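Local coordinates for protein beta-lactamase Mb2281c (PDB 3I7J) that probably hydrolyses beta-lactams or related substrates as a serine enzyme of the beta-lactamase family, at residues A14-V19 / S151-L156; F233-P238 / L242-L247. All coordinates share one frame; numbering follows the deposited sequence.

Contact 1: residues A14-V19 / S151-L156; sequences AAAAAV and STVADL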
ATOM      1  N   ALA A  14       7.539 -11.267 -17.038  1.00 21.01           N
ATOM      2  CA  ALA A  14       6.846 -10.097 -17.574  1.00 24.82           C
ATOM      3  C   ALA A  14       6.785  -8.996 -16.521  1.00 28.22           C
ATOM      4  O   ALA A  14       6.742  -9.268 -15.315  1.00 21.62           O
ATOM      5  CB  ALA A  14       5.429 -10.469 -18.013  1.00 18.46           C
ATOM      6  N   ALA A  15       6.777  -7.752 -16.985  1.00 26.54           N
ATOM      7  CA  ALA A  15       6.714  -6.603 -16.090  1.00 20.84           C
ATOM      8  C   ALA A  15       6.104  -5.399 -16.788  1.00 17.56           C
ATOM      9  O   ALA A  15       6.086  -5.329 -18.013  1.00 12.55           O
ATOM     10  CB  ALA A  15       8.115  -6.257 -15.578  1.00 22.12           C
ATOM     11  N   ALA A  16       5.589  -4.466 -15.995  1.00 15.99           N
ATOM     12  CA  ALA A  16       4.989  -3.241 -16.508  1.00 11.00           C
ATOM     13  C   ALA A  16       5.169  -2.179 -15.428  1.00 13.68           C
ATOM     14  O   ALA A  16       5.173  -2.486 -14.234  1.00 12.63           O
ATOM     15  CB  ALA A  16       3.512  -3.454 -16.815  1.00 11.60           C
ATOM     16  N   ALA A  17       5.325  -0.930 -15.841  1.00  7.56           N
ATOM     17  CA  ALA A  17       5.528   0.124 -14.874  1.00  9.86           C
ATOM     18  C   ALA A  17       5.078   1.473 -15.388  1.00 16.62           C
ATOM     19  O   ALA A  17       4.864   1.659 -16.589  1.00 15.94           O
ATOM     20  CB  ALA A  17       6.995   0.188 -14.474  1.00 10.28           C
ATOM     21  N   ALA A  18       4.948   2.417 -14.462  1.00 12.64           N
ATOM     22  CA  ALA A  18       4.526   3.763 -14.789  1.00  9.26           C
ATOM     23  C   ALA A  18       5.026   4.764 -13.760  1.00 15.59           C
ATOM     24  O   ALA A  18       5.074   4.479 -12.563  1.00 15.39           O
ATOM     25  CB  ALA A  18       3.002   3.820 -14.865  1.00 10.79           C
ATOM     26  N   VAL A  19       5.421   5.937 -14.242  1.00 11.80           N
ATOM     27  CA  VAL A  19       5.860   7.011 -13.372  1.00  6.85           C
ATOM     28  C   VAL A  19       4.691   7.983 -13.425  1.00 15.27           C
ATOM     29  O   VAL A  19       4.221   8.341 -14.509  1.00 11.73           O
ATOM     30  CB  VAL A  19       7.115   7.728 -13.901  1.00 12.43           C
ATOM     31  CG1 VAL A  19       7.481   8.880 -12.962  1.00  1.78           C
ATOM     32  CG2 VAL A  19       8.276   6.748 -14.019  1.00 15.26           C
ATOM     33  N   SER A 151      -5.092  -6.195 -10.254  1.00 11.69           N
ATOM     34  CA  SER A 151      -5.187  -4.902 -10.920  1.00 12.16           C
ATOM     35  C   SER A 151      -4.190  -4.779 -12.071  1.00 15.15           C
ATOM     36  O   SER A 151      -3.471  -5.730 -12.392  1.00 13.35           O
ATOM     37  CB  SER A 151      -4.955  -3.782  -9.892  1.00  6.06           C
ATOM     38  OG  SER A 151      -5.252  -2.509 -10.435  1.00 18.06           O
ATOM     39  N   THR A 152      -4.153  -3.595 -12.682  1.00 16.65           N
ATOM     40  CA  THR A 152      -3.266  -3.299 -13.812  1.00 10.17           C
ATOM     41  C   THR A 152      -2.440  -2.064 -13.503  1.00  8.75           C
ATOM     42  O   THR A 152      -2.787  -1.297 -12.612  1.00  9.15           O
ATOM     43  CB  THR A 152      -4.081  -2.979 -15.074  1.00 12.33           C
ATOM     44  OG1 THR A 152      -4.851  -1.788 -14.843  1.00 13.36           O
ATOM     45  CG2 THR A 152      -5.026  -4.125 -15.414  1.00  4.06           C
ATOM     46  N   VAL A 153      -1.349  -1.857 -14.237  1.00 13.80           N
ATOM     47  CA  VAL A 153      -0.528  -0.677 -13.989  1.00  8.39           C
ATOM     48  C   VAL A 153      -1.329   0.596 -14.283  1.00 10.45           C
ATOM     49  O   VAL A 153      -1.167   1.608 -13.599  1.00  9.99           O
ATOM     50  CB  VAL A 153       0.769  -0.694 -14.834  1.00 11.91           C
ATOM     51  CG1 VAL A 153       1.547   0.609 -14.637  1.00 12.08           C
ATOM     52  CG2 VAL A 153       1.635  -1.872 -14.405  1.00  5.75           C
ATOM     53  N   ALA A 154      -2.198   0.541 -15.290  1.00  5.62           N
ATOM     54  CA  ALA A 154      -3.027   1.690 -15.656  1.00  9.41           C
ATOM     55  C   ALA A 154      -3.942   2.095 -14.500  1.00 13.66           C
ATOM     56  O   ALA A 154      -4.079   3.280 -14.187  1.00 14.80           O
ATOM     57  CB  ALA A 154      -3.870   1.363 -16.891  1.00  7.33           C
ATOM     58  N   ASP A 155      -4.588   1.105 -13.888  1.00 13.98           N
ATOM     59  CA  ASP A 155      -5.479   1.355 -12.758  1.00 12.24           C
ATOM     60  C   ASP A 155      -4.676   1.846 -11.551  1.00 11.79           C
ATOM     61  O   ASP A 155      -5.091   2.778 -10.860  1.00  7.98           O
ATOM     62  CB  ASP A 155      -6.242   0.080 -12.369  1.00 13.91           C
ATOM     63  CG  ASP A 155      -7.524  -0.099 -13.152  1.00 13.79           C
ATOM     64  OD1 ASP A 155      -7.700   0.593 -14.183  1.00 11.52           O
ATOM     65  OD2 ASP A 155      -8.353  -0.945 -12.742  1.00 10.98           O
ATOM     66  N   LEU A 156      -3.531   1.221 -11.295  1.00  7.39           N
ATOM     67  CA  LEU A 156      -2.714   1.632 -10.163  1.00  7.75           C
ATOM     68  C   LEU A 156      -2.138   3.018 -10.385  1.00 10.40           C
ATOM     69  O   LEU A 156      -1.887   3.754  -9.430  1.00 11.73           O
ATOM     70  CB  LEU A 156      -1.588   0.636  -9.911  1.00  4.24           C
ATOM     71  CG  LEU A 156      -2.007  -0.700  -9.310  1.00  9.98           C
ATOM     72  CD1 LEU A 156      -0.749  -1.410  -8.834  1.00 12.71           C
ATOM     73  CD2 LEU A 156      -2.962  -0.490  -8.128  1.00 17.42           C
TER
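Val153, in the first turn of helix 153-164, fits its two methyl groups between Ala16 and Ala18 of strand 15-21. CG1 stands anti to the backbone N (chi1 175°) and faces Ala18, and CG2, beside the backbone N, faces Ala16. The tight end is at Val153 CG2, 3.4 Å from Ala16 CB and closer than carbons usually approach; there CG2 also lies 3.6 Å from Ala16 O. Val153 CG1 meets Ala18 CB at 3.5 Å and passes over the backbone at Ala17 C. Ala17 itself turns its methyl to the other face of the sheet.

The packing loosens quickly beyond this one side chain. Ala154 points away from the strand and is partly exposed, as is Ala15 on the strand. Behind the valine, Thr152 serves as N-cap, its OG1 accepting from Asp155 N at 3.1 Å with an N-H...O angle of 162°. Asp155 OD2 in turn accepts from Thr135 N and hydrogen-bonds Thr136 OG1, so polar bonds hold the helix start on the side away from strand 15-21. The side chains that meet are all apolar, methyl on methyl, with the valine also lying against strand backbone, which implies a helix seated by shape and burial.

Contact 2: residues F233-P238 / L242-L247; sequences FIWVDP and LALVVL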
ATOM      1  N   PHE A 233       5.067  -3.332  -6.548  1.00  9.70           N
ATOM      2  CA  PHE A 233       5.123  -2.328  -5.506  1.00 11.44           C
ATOM      3  C   PHE A 233       4.635  -0.961  -5.969  1.00 18.19           C
ATOM      4  O   PHE A 233       4.475  -0.700  -7.166  1.00 10.71           O
ATOM      5  CB  PHE A 233       6.555  -2.193  -4.949  1.00 10.87           C
ATOM      6  CG  PHE A 233       7.527  -1.485  -5.877  1.00 14.94           C
ATOM      7  CD1 PHE A 233       7.440  -0.111  -6.106  1.00 11.12           C
ATOM      8  CD2 PHE A 233       8.551  -2.197  -6.495  1.00 16.31           C
ATOM      9  CE1 PHE A 233       8.365   0.541  -6.938  1.00 13.29           C
ATOM     10  CE2 PHE A 233       9.476  -1.557  -7.325  1.00 16.84           C
ATOM     11  CZ  PHE A 233       9.384  -0.187  -7.548  1.00 10.54           C
ATOM     12  N   ILE A 234       4.393  -0.090  -5.001  1.00 10.98           N
ATOM     13  CA  ILE A 234       3.974   1.259  -5.297  1.00 11.27           C
ATOM     14  C   ILE A 234       4.481   2.184  -4.209  1.00  8.21           C
ATOM     15  O   ILE A 234       4.346   1.900  -3.021  1.00  8.32           O
ATOM     16  CB  ILE A 234       2.428   1.386  -5.390  1.00 12.31           C
ATOM     17  CG1 ILE A 234       2.046   2.862  -5.586  1.00 17.31           C
ATOM     18  CG2 ILE A 234       1.760   0.849  -4.116  1.00  6.50           C
ATOM     19  CD1 ILE A 234       0.548   3.080  -5.856  1.00 12.74           C
ATOM     20  N   TRP A 235       5.123   3.267  -4.621  1.00  9.68           N
ATOM     21  CA  TRP A 235       5.567   4.257  -3.666  1.00 12.63           C
ATOM     22  C   TRP A 235       5.223   5.619  -4.221  1.00 13.05           C
ATOM     23  O   TRP A 235       5.159   5.823  -5.438  1.00  7.10           O
ATOM     24  CB  TRP A 235       7.067   4.136  -3.311  1.00  6.63           C
ATOM     25  CG  TRP A 235       8.088   4.261  -4.419  1.00 12.65           C
ATOM     26  CD1 TRP A 235       8.938   3.279  -4.851  1.00  8.30           C
ATOM     27  CD2 TRP A 235       8.455   5.447  -5.135  1.00  6.75           C
ATOM     28  NE1 TRP A 235       9.814   3.783  -5.781  1.00 14.07           N
ATOM     29  CE2 TRP A 235       9.542   5.111  -5.975  1.00 10.81           C
ATOM     30  CE3 TRP A 235       7.978   6.765  -5.146  1.00 12.35           C
ATOM     31  CZ2 TRP A 235      10.160   6.049  -6.822  1.00 16.39           C
ATOM     32  CZ3 TRP A 235       8.590   7.695  -5.986  1.00  9.04           C
ATOM     33  CH2 TRP A 235       9.669   7.331  -6.809  1.00  9.89           C
ATOM     34  N   VAL A 236       4.959   6.533  -3.300  1.00 13.81           N
ATOM     35  CA  VAL A 236       4.591   7.902  -3.610  1.00  8.54           C
ATOM     36  C   VAL A 236       5.531   8.729  -2.760  1.00 13.36           C
ATOM     37  O   VAL A 236       5.601   8.534  -1.552  1.00 11.49           O
ATOM     38  CB  VAL A 236       3.137   8.184  -3.168  1.00 11.21           C
ATOM     39  CG1 VAL A 236       2.709   9.578  -3.598  1.00  3.48           C
ATOM     40  CG2 VAL A 236       2.209   7.124  -3.748  1.00 10.55           C
ATOM     41  N   ASP A 237       6.269   9.637  -3.382  1.00  9.53           N
ATOM     42  CA  ASP A 237       7.200  10.461  -2.628  1.00 12.86           C
ATOM     43  C   ASP A 237       6.648  11.887  -2.626  1.00 12.59           C
ATOM     44  O   ASP A 237       6.721  12.578  -3.634  1.00 18.90           O
ATOM     45  CB  ASP A 237       8.579  10.407  -3.296  1.00 15.10           C
ATOM     46  CG  ASP A 237       9.657  11.058  -2.462  1.00 15.47           C
ATOM     47  OD1 ASP A 237       9.365  12.101  -1.834  1.00 15.63           O
ATOM     48  OD2 ASP A 237      10.798  10.540  -2.448  1.00 12.02           O
ATOM     49  N   PRO A 238       6.081  12.341  -1.494  1.00 14.27           N
ATOM     50  CA  PRO A 238       5.512  13.691  -1.384  1.00 11.35           C
ATOM     51  C   PRO A 238       6.526  14.816  -1.560  1.00 14.83           C
ATOM     52  O   PRO A 238       6.155  15.933  -1.908  1.00 18.68           O
ATOM     53  CB  PRO A 238       4.908  13.713   0.020  1.00 19.39           C
ATOM     54  CG  PRO A 238       4.708  12.276   0.356  1.00 23.73           C
ATOM     55  CD  PRO A 238       5.926  11.612  -0.225  1.00 12.39           C
ATOM     56  N   LEU A 242       6.320  12.610  -6.731  1.00  9.62           N
ATOM     57  CA  LEU A 242       6.373  11.621  -7.800  1.00 16.24           C
ATOM     58  C   LEU A 242       5.902  10.266  -7.267  1.00 18.22           C
ATOM     59  O   LEU A 242       6.001   9.993  -6.070  1.00 16.07           O
ATOM     60  CB  LEU A 242       7.812  11.502  -8.308  1.00 21.33           C
ATOM     61  CG  LEU A 242       8.148  11.689  -9.790  1.00 26.33           C
ATOM     62  CD1 LEU A 242       7.482  12.927 -10.355  1.00 19.17           C
ATOM     63  CD2 LEU A 242       9.662  11.782  -9.922  1.00 23.01           C
ATOM     64  N   ALA A 243       5.396   9.421  -8.159  1.00 17.91           N
ATOM     65  CA  ALA A 243       4.931   8.093  -7.780  1.00  8.94           C
ATOM     66  C   ALA A 243       5.464   7.073  -8.776  1.00 13.80           C
ATOM     67  O   ALA A 243       5.643   7.375  -9.958  1.00 17.43           O
ATOM     68  CB  ALA A 243       3.409   8.048  -7.758  1.00  7.88           C
ATOM     69  N   LEU A 244       5.728   5.866  -8.296  1.00  7.29           N
ATOM     70  CA  LEU A 244       6.223   4.815  -9.169  1.00 15.58           C
ATOM     71  C   LEU A 244       5.461   3.541  -8.903  1.00  9.22           C
ATOM     72  O   LEU A 244       5.303   3.132  -7.757  1.00 13.14           O
ATOM     73  CB  LEU A 244       7.724   4.572  -8.947  1.00  9.79           C
ATOM     74  CG  LEU A 244       8.316   3.335  -9.644  1.00 15.69           C
ATOM     75  CD1 LEU A 244       8.150   3.442 -11.156  1.00 11.85           C
ATOM     76  CD2 LEU A 244       9.790   3.197  -9.275  1.00  5.72           C
ATOM     77  N   VAL A 245       4.969   2.931  -9.971  1.00 12.55           N
ATOM     78  CA  VAL A 245       4.240   1.679  -9.870  1.00 11.00           C
ATOM     79  C   VAL A 245       4.994   0.628 -10.680  1.00 17.49           C
ATOM     80  O   VAL A 245       5.309   0.857 -11.849  1.00 17.51           O
ATOM     81  CB  VAL A 245       2.813   1.799 -10.457  1.00  7.58           C
ATOM     82  CG1 VAL A 245       2.224   0.415 -10.657  1.00  4.17           C
ATOM     83  CG2 VAL A 245       1.917   2.613  -9.517  1.00  4.35           C
ATOM     84  N   VAL A 246       5.309  -0.505 -10.059  1.00 12.03           N
ATOM     85  CA  VAL A 246       5.983  -1.594 -10.760  1.00 10.78           C
ATOM     86  C   VAL A 246       5.303  -2.922 -10.449  1.00  7.28           C
ATOM     87  O   VAL A 246       5.147  -3.293  -9.285  1.00 16.02           O
ATOM     88  CB  VAL A 246       7.490  -1.728 -10.388  1.00 11.19           C
ATOM     89  CG1 VAL A 246       8.061  -2.996 -11.024  1.00  7.96           C
ATOM     90  CG2 VAL A 246       8.279  -0.521 -10.894  1.00 11.59           C
ATOM     91  N   LEU A 247       4.898  -3.627 -11.500  1.00 10.38           N
ATOM     92  CA  LEU A 247       4.256  -4.933 -11.368  1.00 10.68           C
ATOM     93  C   LEU A 247       4.976  -5.937 -12.266  1.00 16.53           C
ATOM     94  O   LEU A 247       5.166  -5.686 -13.462  1.00 15.02           O
ATOM     95  CB  LEU A 247       2.778  -4.857 -11.769  1.00 13.92           C
ATOM     96  CG  LEU A 247       1.851  -3.947 -10.950  1.00 15.60           C
ATOM     97  CD1 LEU A 247       0.441  -4.032 -11.526  1.00 11.13           C
ATOM     98  CD2 LEU A 247       1.855  -4.358  -9.481  1.00  6.70           C
TER
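Phe233 and Trp235 lay their rings against Val246 and Leu244 across a beta hairpin, strands 232-237 and 242-248 of the central antiparallel sheet. The Phe233 ring takes Val246 over one face, a CH-pi contact with CB 3.9 Å from the ring centroid, while Val246 CG2 presses on CZ. Leu244 CD2 comes to the same ring at its edge, in plane, 3.8 Å from Phe233 CE1. Leu244 is shared: its CB sits over the six-membered ring of Trp235, 3.7 Å from the centroid and displaced toward the rim. Both aromatic residues hold CG between the backbone N and the carbonyl carbon (chi1 74° and 59°), a rotamer that swings each ring across onto the partner strand.

On the other face the packing is lighter. Ile234 and Val245 lie side by side, Ile234 CD1 to Val245 CG2 at 3.9 Å, and Val236 pairs with Ala243.

Six backbone hydrogen bonds set this register, two each at Phe233-Val246, Trp235-Leu244 and Asp237-Leu242, with the non-hydrogen-bonded pairs between them. Further out, helix 256-271 covers the aromatic face: Ser264 OG hydrogen-bonds Trp235 NE1, which should limit rotation of the indole, and Trp260 meets Phe233 edge-to-face. Helix 153-164 covers the opposite face through Leu163 and Leu164 on Val236 and Ala160 on Ala243. At the turn, Asp237 OD1 is gripped by the backbone N atoms of Lys239 and Ala240 and by Ser220 OG, tying the reversal to a neighbouring loop. Beside that turn the strands remain closely joined, Asp237 N reaching Leu242 O at 2.7 Å with an almost linear N-H...O angle of 178°.

Strand 242-248 joins the two contacts, whose centres lie about 10 Å apart: it pairs with strand 232-237 in contact 2 and, along its other edge, with strand 15-21 of contact 1. Backbone hydrogen bonds between Ala16 N and Leu247 O, and between Val245 N and Ala18 O, connect them directly. Contact 1 closes at residue 156, well before contact 2 opens at 233, so the sheet unites the N-terminal strand with late strands of the chain. Helix 153-164, whose first turn makes contact 1, continues over the Val236 and Ala243 face of contact 2, Val153 also touching Leu247, while helix 256-271 packs on the other. This layering of helices on an antiparallel sheet is consistent with the serine beta-lactamase fold.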